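Local structure of origin of replication complex subunit 1B (Arabidopsis thaliana, 5HH7) at residues V32-R37 with A152-I157; R135-W140 with N178-I183; C213-D218 with R222-L227. The protein binds replication origins as a component of the origin recognition complex and reads the histone H3 tail through its BAH-PHD cassette, the piece described here. One frame throughout, in Å; residues are numbered along the deposited sequence.

How the contacts relate
From the N terminus, strand 31-34 comes first, and contact 1 brings it back to strand 148-156; the long excursion it closes contains both zinc sites of the PHD finger. Contact 2 opens inside that loop, at 135-140, and ends beyond it at 178-183, so the two cross rather than nest. Contact 3 follows in series as a local hairpin, with only three residues between its segments. All three belong to one mixed sheet of the BAH domain. Contacts 1 and 2 share a backbone link, Ala-152 N to Ala-181 O, while Arg-153 (contact 1) and Asn-178 (contact 2) both reach Glu-216 of contact 3.

Contact 1 of 3, residues V32-R37 with A152-I157; sequences VYVKRR and ARWYMI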
loop_
_atom_site.group_PDB
_atom_site.type_symbol
_atom_site.label_atom_id
_atom_site.label_comp_id
_atom_site.label_asym_id
_atom_site.label_seq_id
_atom_site.Cartn_x
_atom_site.Cartn_y
_atom_site.Cartn_z
ATOM N N VAL A 32 -3.185 -7.639 -0.026
ATOM C CA VAL A 32 -4.068 -7.189 1.047
ATOM C C VAL A 32 -3.312 -6.569 2.220
ATOM O O VAL A 32 -2.165 -6.931 2.493
ATOM C CB VAL A 32 -4.924 -8.357 1.608
ATOM C CG1 VAL A 32 -6.010 -8.773 0.619
ATOM C CG2 VAL A 32 -4.041 -9.542 1.973
ATOM N N TYR A 33 -3.965 -5.633 2.905
ATOM C CA TYR A 33 -3.497 -5.163 4.202
ATOM C C TYR A 33 -3.882 -6.202 5.241
ATOM O O TYR A 33 -4.978 -6.770 5.181
ATOM C CB TYR A 33 -4.167 -3.846 4.591
ATOM C CG TYR A 33 -3.791 -2.623 3.784
ATOM C CD1 TYR A 33 -2.527 -2.055 3.885
ATOM C CD2 TYR A 33 -4.722 -2.000 2.962
ATOM C CE1 TYR A 33 -2.191 -0.915 3.162
ATOM C CE2 TYR A 33 -4.400 -0.865 2.241
ATOM C CZ TYR A 33 -3.136 -0.324 2.347
ATOM O OH TYR A 33 -2.826 0.805 1.629
ATOM N N VAL A 34 -2.992 -6.443 6.201
ATOM C CA VAL A 34 -3.261 -7.418 7.253
ATOM C C VAL A 34 -2.985 -6.872 8.654
ATOM O O VAL A 34 -1.967 -6.215 8.897
ATOM C CB VAL A 34 -2.456 -8.724 7.052
ATOM C CG1 VAL A 34 -2.749 -9.718 8.174
ATOM C CG2 VAL A 34 -2.772 -9.345 5.695
ATOM N N LYS A 35 -3.912 -7.143 9.566
ATOM C CA LYS A 35 -3.716 -6.869 10.980
ATOM C C LYS A 35 -3.612 -8.198 11.713
ATOM O O LYS A 35 -4.621 -8.862 11.951
ATOM C CB LYS A 35 -4.895 -6.062 11.527
ATOM C CG LYS A 35 -4.928 -5.917 13.047
ATOM C CD LYS A 35 -3.800 -5.049 13.543
ATOM C CE LYS A 35 -4.266 -4.024 14.570
ATOM N NZ LYS A 35 -4.609 -4.602 15.906
ATOM N N ARG A 36 -2.392 -8.590 12.065
ATOM C CA ARG A 36 -2.168 -9.885 12.699
ATOM C C ARG A 36 -2.696 -9.922 14.134
ATOM O O ARG A 36 -2.792 -8.889 14.800
ATOM C CB ARG A 36 -0.683 -10.255 12.657
ATOM C CG ARG A 36 -0.108 -10.350 11.247
ATOM C CD ARG A 36 1.317 -10.894 11.248
ATOM N NE ARG A 36 1.387 -12.282 11.698
ATOM C CZ ARG A 36 2.484 -13.033 11.642
ATOM N NH1 ARG A 36 3.610 -12.533 11.148
ATOM N NH2 ARG A 36 2.457 -14.286 12.080
ATOM N N ARG A 37 -3.041 -11.122 14.596
ATOM C CA ARG A 37 -3.598 -11.319 15.933
ATOM C C ARG A 37 -2.698 -10.750 17.022
ATOM O O ARG A 37 -3.172 -10.196 18.015
ATOM C CB ARG A 37 -3.821 -12.808 16.208
ATOM C CG ARG A 37 -4.898 -13.455 15.368
ATOM C CD ARG A 37 -6.243 -12.804 15.609
ATOM N NE ARG A 37 -7.335 -13.655 15.150
ATOM C CZ ARG A 37 -8.598 -13.257 15.041
ATOM N NH1 ARG A 37 -8.934 -12.012 15.348
ATOM N NH2 ARG A 37 -9.522 -14.107 14.618
ATOM N N ALA A 152 -0.078 -16.257 3.685
ATOM C CA ALA A 152 0.366 -14.919 3.331
ATOM C C ALA A 152 1.844 -14.904 2.975
ATOM O O ALA A 152 2.656 -15.502 3.672
ATOM C CB ALA A 152 0.098 -13.959 4.480
ATOM N N ARG A 153 2.182 -14.225 1.882
ATOM C CA ARG A 153 3.575 -13.951 1.553
ATOM C C ARG A 153 3.815 -12.476 1.832
ATOM O O ARG A 153 3.290 -11.609 1.131
ATOM C CB ARG A 153 3.876 -14.273 0.088
ATOM C CG ARG A 153 5.358 -14.161 -0.266
ATOM C CD ARG A 153 5.631 -14.474 -1.734
ATOM N NE ARG A 153 7.046 -14.302 -2.062
ATOM C CZ ARG A 153 7.561 -14.475 -3.276
ATOM N NH1 ARG A 153 6.778 -14.828 -4.289
ATOM N NH2 ARG A 153 8.862 -14.296 -3.478
ATOM N N TRP A 154 4.602 -12.197 2.867
ATOM C CA TRP A 154 4.715 -10.841 3.398
ATOM C C TRP A 154 5.474 -9.874 2.500
ATOM O O TRP A 154 6.527 -10.207 1.953
ATOM C CB TRP A 154 5.385 -10.860 4.777
ATOM C CG TRP A 154 4.644 -11.649 5.814
ATOM C CD1 TRP A 154 5.086 -12.766 6.461
ATOM C CD2 TRP A 154 3.331 -11.382 6.324
ATOM N NE1 TRP A 154 4.131 -13.211 7.346
ATOM C CE2 TRP A 154 3.044 -12.377 7.282
ATOM C CE3 TRP A 154 2.372 -10.399 6.066
ATOM C CZ2 TRP A 154 1.837 -12.420 7.978
ATOM C CZ3 TRP A 154 1.173 -10.444 6.760
ATOM C CH2 TRP A 154 0.918 -11.445 7.706
ATOM N N TYR A 155 4.934 -8.668 2.361
ATOM C CA TYR A 155 5.707 -7.556 1.842
ATOM C C TYR A 155 6.495 -6.975 3.009
ATOM O O TYR A 155 6.199 -7.257 4.178
ATOM C CB TYR A 155 4.803 -6.481 1.227
ATOM C CG TYR A 155 4.206 -6.856 -0.116
ATOM C CD1 TYR A 155 4.949 -6.735 -1.286
ATOM C CD2 TYR A 155 2.896 -7.313 -0.217
ATOM C CE1 TYR A 155 4.414 -7.070 -2.518
ATOM C CE2 TYR A 155 2.348 -7.653 -1.450
ATOM C CZ TYR A 155 3.114 -7.527 -2.597
ATOM O OH TYR A 155 2.589 -7.855 -3.826
ATOM N N MET A 156 7.500 -6.171 2.691
ATOM C CA MET A 156 8.288 -5.498 3.712
ATOM C C MET A 156 8.677 -4.107 3.225
ATOM O O MET A 156 9.094 -3.939 2.080
ATOM C CB MET A 156 9.538 -6.316 4.054
ATOM C CG MET A 156 10.501 -5.629 5.027
ATOM S SD MET A 156 11.937 -6.652 5.443
ATOM C CE MET A 156 11.178 -7.902 6.480
ATOM N N ILE A 157 8.529 -3.108 4.088
ATOM C CA ILE A 157 8.951 -1.757 3.747
ATOM C C ILE A 157 10.472 -1.667 3.870
ATOM O O ILE A 157 11.074 -2.390 4.665
ATOM C CB ILE A 157 8.258 -0.696 4.633
ATOM C CG1 ILE A 157 8.642 -0.878 6.101
ATOM C CG2 ILE A 157 6.745 -0.767 4.458
ATOM C CD1 ILE A 157 8.056 0.187 7.017
#
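NH1 of Arg-36 lies 3.6 Å from Trp-154 CZ2 and 3.9 Å from Trp-154 NE1, the closest approach of the cation to the indole. Trp-154 CZ2 stands 3.3 Å above the guanidinium plane, displaced toward the rim, and the two flat groups are inclined by only 20°. A second indole, that of Trp-132, makes a cation-pi contact with Arg-36. The aliphatic stem shares in the packing, with CD of Arg-36 3.6 Å from Trp-154 CH2. A bend at the third torsion (chi3 66°) turns NE and the cation past CZ2 toward the NE1 side of the indole, so methylene and guanidinium both touch the same ring system.

The strands concerned are not neighbours. In the sheet of the BAH domain, 31-34 and 148-156 both pair antiparallel with 132-142, and Trp-154 reaches across that strand, packing on Ala-134 on the way. Its CG is set opposite the carbonyl carbon (chi1 -61°), which carries the six-membered ring to Val-34 on the far strand. There CB of Val-34 meets Trp-154 CZ3 at 4.0 Å, at the ring's edge and near its plane, while CG1 of Val-34 is 4.1 Å from Trp-154 CH2; the side chains cross at about a right angle. CB of Ala-152 lies 4.1 Å from the ring plane on one side, offset toward the rim, and Arg-36 is on the other side.

Val-34 and Trp-154 are buried, whereas Arg-36 is partly exposed. The contact is made by packing, with the rim of the indole lying over a face of the guanidinium, and without hydrogen bonds between the segments. Arg-36 N donates instead to Asp-39 OD2, and Trp-154 O accepts from Thr-177 OG1.

Contact 2 of 3, residues R135-W140 with N178-I183; sequences RIDKLW and NDFADI
Trp-140 meets Asp-182 across strand 148-156, which lies between the two segments in the sheet of the BAH domain. Segments 135-140 and 178-183 each pair antiparallel with that middle strand and therefore run nearly parallel to each other, 14° apart over the touching parts. With the CA atoms of Asp-137 and Phe-180 still 8.5 Å apart, the gap is bridged by side chains, an aromatic ring from one strand meeting an aspartate from the other in each case.

The tighter end is at the buried Trp-140. Its CG is placed between the backbone N and the carbonyl carbon (chi1 77°), which swings the ring toward the other segment although the bond to CB does not point there, and Trp-140 CH2 comes to 3.5 Å from Asp-182 OD1. That oxygen lies at the ring's edge, near its plane, and the carboxylate plane is turned 75° from the ring. At the edge it faces the weakly positive C-H rim, which would probably make the approach mildly favourable. Arg-13 serves both residues, by cation-pi to Trp-140 and a salt bridge to Asp-182 OD2, while the indole NE1 donates to Glu-142 OE1.

The other end is looser. Phe-180, partly exposed, only brushes the carboxylate of Asp-137, its CE2 lying 3.9 Å from Asp-137 OD1 in an oblique approach. Here strand 132-142 has a classic beta bulge, Asp-137 and Lys-138 both facing Arg-151, which forms a salt bridge to Asp-137 OD2 and a cation-pi contact with Phe-180. Lys-138 adds a second cation to that oxygen: its NZ is 2.8 Å from Asp-137 OD2, and comes from above the carboxylate plane.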
loop_
_atom_site.group_PDB
_atom_site.type_symbol
_atom_site.label_atom_id
_atom_site.label_comp_id
_atom_site.label_asym_id
_atom_site.label_seq_id
_atom_site.Cartn_x
_atom_site.Cartn_y
_atom_site.Cartn_z
ATOM N N ARG A 135 0.827 -10.775 -0.125
ATOM C CA ARG A 135 0.227 -11.357 -1.311
ATOM C C ARG A 135 -0.387 -12.693 -0.918
ATOM O O ARG A 135 0.209 -13.462 -0.160
ATOM C CB ARG A 135 1.272 -11.547 -2.411
ATOM C CG ARG A 135 0.795 -12.402 -3.578
ATOM C CD ARG A 135 1.542 -12.050 -4.851
ATOM N NE ARG A 135 1.125 -10.751 -5.371
ATOM C CZ ARG A 135 1.773 -10.084 -6.320
ATOM N NH1 ARG A 135 2.882 -10.589 -6.852
ATOM N NH2 ARG A 135 1.318 -8.906 -6.732
ATOM N N ILE A 136 -1.585 -12.966 -1.419
ATOM C CA ILE A 136 -2.256 -14.212 -1.086
ATOM C C ILE A 136 -1.673 -15.375 -1.882
ATOM O O ILE A 136 -1.812 -15.444 -3.104
ATOM C CB ILE A 136 -3.771 -14.117 -1.307
ATOM C CG1 ILE A 136 -4.363 -13.022 -0.414
ATOM C CG2 ILE A 136 -4.421 -15.454 -1.011
ATOM C CD1 ILE A 136 -5.872 -12.885 -0.516
ATOM N N ASP A 137 -1.016 -16.284 -1.171
ATOM C CA ASP A 137 -0.368 -17.433 -1.791
ATOM C C ASP A 137 -1.348 -18.593 -1.920
ATOM O O ASP A 137 -1.435 -19.235 -2.969
ATOM C CB ASP A 137 0.849 -17.853 -0.964
ATOM C CG ASP A 137 1.670 -18.931 -1.635
ATOM O OD1 ASP A 137 2.366 -18.618 -2.624
ATOM O OD2 ASP A 137 1.629 -20.088 -1.166
ATOM N N LYS A 138 -2.083 -18.858 -0.845
ATOM C CA LYS A 138 -3.098 -19.908 -0.837
ATOM C C LYS A 138 -4.328 -19.425 -0.076
ATOM O O LYS A 138 -4.243 -18.492 0.719
ATOM C CB LYS A 138 -2.563 -21.176 -0.164
ATOM C CG LYS A 138 -1.320 -21.777 -0.803
ATOM C CD LYS A 138 -1.626 -22.400 -2.152
ATOM C CE LYS A 138 -0.416 -23.151 -2.688
ATOM N NZ LYS A 138 0.793 -22.279 -2.711
ATOM N N LEU A 139 -5.470 -20.054 -0.340
ATOM C CA LEU A 139 -6.677 -19.861 0.457
ATOM C C LEU A 139 -7.255 -21.229 0.776
ATOM O O LEU A 139 -7.301 -22.100 -0.092
ATOM C CB LEU A 139 -7.725 -19.051 -0.308
ATOM C CG LEU A 139 -7.409 -17.618 -0.730
ATOM C CD1 LEU A 139 -7.355 -17.529 -2.245
ATOM C CD2 LEU A 139 -8.445 -16.651 -0.166
ATOM N N TRP A 140 -7.700 -21.426 2.011
ATOM C CA TRP A 140 -8.329 -22.696 2.358
ATOM C C TRP A 140 -9.312 -22.609 3.516
ATOM O O TRP A 140 -9.265 -21.684 4.331
ATOM C CB TRP A 140 -7.278 -23.772 2.650
ATOM C CG TRP A 140 -6.630 -23.667 4.000
ATOM C CD1 TRP A 140 -7.055 -24.244 5.165
ATOM C CD2 TRP A 140 -5.430 -22.954 4.321
ATOM N NE1 TRP A 140 -6.197 -23.927 6.190
ATOM C CE2 TRP A 140 -5.191 -23.137 5.699
ATOM C CE3 TRP A 140 -4.537 -22.176 3.579
ATOM C CZ2 TRP A 140 -4.094 -22.571 6.349
ATOM C CZ3 TRP A 140 -3.446 -21.616 4.224
ATOM C CH2 TRP A 140 -3.236 -21.815 5.596
ATOM N N ASN A 178 10.447 -13.612 1.066
ATOM C CA ASN A 178 10.217 -15.044 1.019
ATOM C C ASN A 178 9.791 -15.561 2.388
ATOM O O ASN A 178 10.013 -16.724 2.723
ATOM C CB ASN A 178 11.466 -15.770 0.519
ATOM C CG ASN A 178 11.814 -15.400 -0.911
ATOM O OD1 ASN A 178 10.927 -15.208 -1.746
ATOM N ND2 ASN A 178 13.108 -15.290 -1.200
ATOM N N ASP A 179 9.191 -14.674 3.178
ATOM C CA ASP A 179 8.586 -15.045 4.452
ATOM C C ASP A 179 7.109 -15.358 4.231
ATOM O O ASP A 179 6.393 -14.569 3.613
ATOM C CB ASP A 179 8.710 -13.902 5.463
ATOM C CG ASP A 179 10.113 -13.762 6.029
ATOM O OD1 ASP A 179 11.045 -14.414 5.508
ATOM O OD2 ASP A 179 10.281 -12.991 7.000
ATOM N N PHE A 180 6.660 -16.501 4.741
ATOM C CA PHE A 180 5.262 -16.909 4.621
ATOM C C PHE A 180 4.661 -17.222 5.988
ATOM O O PHE A 180 5.376 -17.603 6.914
ATOM C CB PHE A 180 5.128 -18.156 3.746
ATOM C CG PHE A 180 5.563 -17.966 2.319
ATOM C CD1 PHE A 180 6.907 -17.997 1.978
ATOM C CD2 PHE A 180 4.625 -17.795 1.316
ATOM C CE1 PHE A 180 7.305 -17.838 0.666
ATOM C CE2 PHE A 180 5.018 -17.639 -0.000
ATOM C CZ PHE A 180 6.361 -17.662 -0.325
ATOM N N ALA A 181 3.343 -17.084 6.105
ATOM C CA ALA A 181 2.653 -17.426 7.344
ATOM C C ALA A 181 1.191 -17.784 7.105
ATOM O O ALA A 181 0.556 -17.269 6.180
ATOM C CB ALA A 181 2.754 -16.283 8.343
ATOM N N ASP A 182 0.667 -18.668 7.947
ATOM C CA ASP A 182 -0.756 -18.976 7.949
ATOM C C ASP A 182 -1.491 -17.910 8.745
ATOM O O ASP A 182 -1.183 -17.667 9.911
ATOM C CB ASP A 182 -1.019 -20.358 8.547
ATOM C CG ASP A 182 -0.412 -21.477 7.721
ATOM O OD1 ASP A 182 0.081 -21.202 6.606
ATOM O OD2 ASP A 182 -0.440 -22.637 8.184
ATOM N N ILE A 183 -2.466 -17.279 8.100
ATOM C CA ILE A 183 -3.196 -16.162 8.680
ATOM C C ILE A 183 -4.689 -16.359 8.452
ATOM O O ILE A 183 -5.112 -16.682 7.345
ATOM C CB ILE A 183 -2.766 -14.834 8.020
ATOM C CG1 ILE A 183 -1.296 -14.525 8.321
ATOM C CG2 ILE A 183 -3.654 -13.688 8.478
ATOM C CD1 ILE A 183 -1.044 -14.035 9.733
#

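Contact 3 of 3, residues C213-D218 with R222-L227; sequences CEYEYD and RSFKRL
Tyr-217 sets its CG opposite its own backbone N (chi1 177°), while Phe-224 sets CG opposite its carbonyl carbon (chi1 -64°); the two rings, from a non-hydrogen-bonded pair, thereby meet on one face of the hairpin. Tyr-217 CD1 lies over the Phe-224 ring, 3.4 Å from its CE2, but the oblique planes make this no regular stack. Phe-224 also turns its edge toward the face of Tyr-215 in an offset edge-to-face pair, centroids 6.0 Å apart, completing an aromatic cluster.

Backbone bonds fix the antiparallel register. Glu-216 N to Lys-225 O (2.7 Å) is returned by Lys-225 N to Glu-216 O (3.0 Å), and Leu-227 N meets Glu-214 O almost straight (178°). Where the turn closes, Arg-222 and Ser-223 both face Asp-218 in a G1 beta bulge, with weak bonds to its carbonyl oxygen.

At the opposite end one water joins three side chains. It accepts from Arg-226 NE (2.7 Å), donates to Glu-214 OE2 (2.8 Å) and is hydrogen-bonded to Tyr-215 OH (2.7 Å), so the acid and the guanidinium are linked without a direct salt bridge.

Strand 223-226 pairs with 210-218, which in turn runs parallel to 175-184 and 188-195; Tyr-217 packs on Met-156 and Cys-213 on Tyr-155, both from strand 148-156.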
loop_
_atom_site.group_PDB
_atom_site.type_symbol
_atom_site.label_atom_id
_atom_site.label_comp_id
_atom_site.label_asym_id
_atom_site.label_seq_id
_atom_site.Cartn_x
_atom_site.Cartn_y
_atom_site.Cartn_z
ATOM N N CYS A 213 6.175 -2.529 -6.367
ATOM C CA CYS A 213 7.074 -3.626 -6.018
ATOM C C CYS A 213 7.794 -4.150 -7.245
ATOM O O CYS A 213 7.168 -4.678 -8.167
ATOM C CB CYS A 213 6.338 -4.772 -5.330
ATOM S SG CYS A 213 7.448 -6.101 -4.786
ATOM N N GLU A 214 9.114 -3.998 -7.249
ATOM C CA GLU A 214 9.943 -4.497 -8.334
ATOM C C GLU A 214 10.715 -5.743 -7.915
ATOM O O GLU A 214 10.990 -6.615 -8.739
ATOM C CB GLU A 214 10.923 -3.414 -8.794
ATOM C CG GLU A 214 11.862 -3.859 -9.915
ATOM C CD GLU A 214 12.541 -2.691 -10.609
ATOM O OE1 GLU A 214 12.488 -1.566 -10.071
ATOM O OE2 GLU A 214 13.118 -2.898 -11.699
ATOM N N TYR A 215 11.058 -5.828 -6.632
ATOM C CA TYR A 215 11.978 -6.865 -6.169
ATOM C C TYR A 215 11.416 -7.832 -5.146
ATOM O O TYR A 215 10.618 -7.469 -4.278
ATOM C CB TYR A 215 13.244 -6.245 -5.570
ATOM C CG TYR A 215 13.994 -5.354 -6.521
ATOM C CD1 TYR A 215 14.879 -5.884 -7.453
ATOM C CD2 TYR A 215 13.811 -3.978 -6.493
ATOM C CE1 TYR A 215 15.566 -5.063 -8.327
ATOM C CE2 TYR A 215 14.488 -3.152 -7.359
ATOM C CZ TYR A 215 15.366 -3.695 -8.271
ATOM O OH TYR A 215 16.040 -2.863 -9.133
ATOM N N GLU A 216 11.876 -9.070 -5.264
ATOM C CA GLU A 216 11.762 -10.052 -4.210
ATOM C C GLU A 216 12.965 -9.872 -3.294
ATOM O O GLU A 216 14.100 -9.774 -3.763
ATOM C CB GLU A 216 11.772 -11.454 -4.815
ATOM C CG GLU A 216 11.905 -12.580 -3.813
ATOM C CD GLU A 216 12.103 -13.919 -4.496
ATOM O OE1 GLU A 216 11.209 -14.330 -5.268
ATOM O OE2 GLU A 216 13.159 -14.548 -4.274
ATOM N N TYR A 217 12.717 -9.815 -1.991
ATOM C CA TYR A 217 13.794 -9.661 -1.020
ATOM C C TYR A 217 13.903 -10.905 -0.157
ATOM O O TYR A 217 12.982 -11.219 0.593
ATOM C CB TYR A 217 13.538 -8.441 -0.133
ATOM C CG TYR A 217 14.560 -8.231 0.974
ATOM C CD1 TYR A 217 15.888 -7.948 0.677
ATOM C CD2 TYR A 217 14.187 -8.294 2.314
ATOM C CE1 TYR A 217 16.823 -7.740 1.684
ATOM C CE2 TYR A 217 15.120 -8.090 3.332
ATOM C CZ TYR A 217 16.433 -7.812 3.009
ATOM O OH TYR A 217 17.359 -7.603 4.012
ATOM N N ASP A 218 15.014 -11.623 -0.265
ATOM C CA ASP A 218 15.227 -12.756 0.624
ATOM C C ASP A 218 15.827 -12.252 1.921
ATOM O O ASP A 218 16.962 -11.778 1.948
ATOM C CB ASP A 218 16.132 -13.817 0.002
ATOM C CG ASP A 218 16.135 -15.106 0.807
ATOM O OD1 ASP A 218 16.930 -15.215 1.766
ATOM O OD2 ASP A 218 15.323 -16.002 0.496
ATOM N N ARG A 222 19.598 -11.527 2.533
ATOM C CA ARG A 222 19.603 -10.076 2.372
ATOM C C ARG A 222 19.949 -9.712 0.936
ATOM O O ARG A 222 20.818 -8.877 0.676
ATOM C CB ARG A 222 20.557 -9.425 3.375
ATOM C CG ARG A 222 20.077 -9.605 4.809
ATOM C CD ARG A 222 21.175 -9.378 5.831
ATOM N NE ARG A 222 20.689 -9.647 7.181
ATOM C CZ ARG A 222 21.457 -9.660 8.264
ATOM N NH1 ARG A 222 22.759 -9.423 8.159
ATOM N NH2 ARG A 222 20.921 -9.914 9.453
ATOM N N SER A 223 19.254 -10.362 0.008
ATOM C CA SER A 223 19.534 -10.221 -1.412
ATOM C C SER A 223 18.259 -9.914 -2.186
ATOM O O SER A 223 17.156 -10.242 -1.742
ATOM C CB SER A 223 20.179 -11.498 -1.951
ATOM O OG SER A 223 19.326 -12.613 -1.746
ATOM N N PHE A 224 18.418 -9.290 -3.348
ATOM C CA PHE A 224 17.279 -8.893 -4.166
ATOM C C PHE A 224 17.264 -9.616 -5.503
ATOM O O PHE A 224 18.312 -9.917 -6.078
ATOM C CB PHE A 224 17.285 -7.382 -4.409
ATOM C CG PHE A 224 17.112 -6.567 -3.164
ATOM C CD1 PHE A 224 18.212 -6.162 -2.428
ATOM C CD2 PHE A 224 15.846 -6.201 -2.731
ATOM C CE1 PHE A 224 18.055 -5.410 -1.277
ATOM C CE2 PHE A 224 15.684 -5.443 -1.584
ATOM C CZ PHE A 224 16.789 -5.049 -0.855
ATOM N N LYS A 225 16.060 -9.883 -5.989
ATOM C CA LYS A 225 15.860 -10.491 -7.292
ATOM C C LYS A 225 14.649 -9.816 -7.916
ATOM O O LYS A 225 13.692 -9.491 -7.216
ATOM C CB LYS A 225 15.605 -11.990 -7.133
ATOM C CG LYS A 225 15.479 -12.766 -8.430
ATOM C CD LYS A 225 15.289 -14.251 -8.143
ATOM C CE LYS A 225 15.147 -15.069 -9.419
ATOM N NZ LYS A 225 15.039 -16.531 -9.129
ATOM N N ARG A 226 14.691 -9.584 -9.221
ATOM C CA ARG A 226 13.545 -8.994 -9.902
ATOM C C ARG A 226 12.373 -9.964 -9.907
ATOM O O ARG A 226 12.553 -11.162 -10.125
ATOM C CB ARG A 226 13.903 -8.618 -11.338
ATOM C CG ARG A 226 14.734 -7.355 -11.471
ATOM C CD ARG A 226 15.121 -7.130 -12.926
ATOM N NE ARG A 226 15.748 -5.831 -13.139
ATOM C CZ ARG A 226 16.182 -5.401 -14.319
ATOM N NH1 ARG A 226 16.066 -6.177 -15.392
ATOM N NH2 ARG A 226 16.737 -4.200 -14.429
ATOM N N LEU A 227 11.174 -9.448 -9.657
ATOM C CA LEU A 227 9.967 -10.254 -9.791
ATOM C C LEU A 227 9.769 -10.629 -11.255
ATOM O O LEU A 227 9.261 -11.707 -11.570
ATOM C CB LEU A 227 8.744 -9.492 -9.279
ATOM C CG LEU A 227 8.589 -9.352 -7.765
ATOM C CD1 LEU A 227 7.294 -8.629 -7.440
ATOM C CD2 LEU A 227 8.617 -10.716 -7.096
HETATM O O HOH W 1 15.830 -3.532 -11.785
#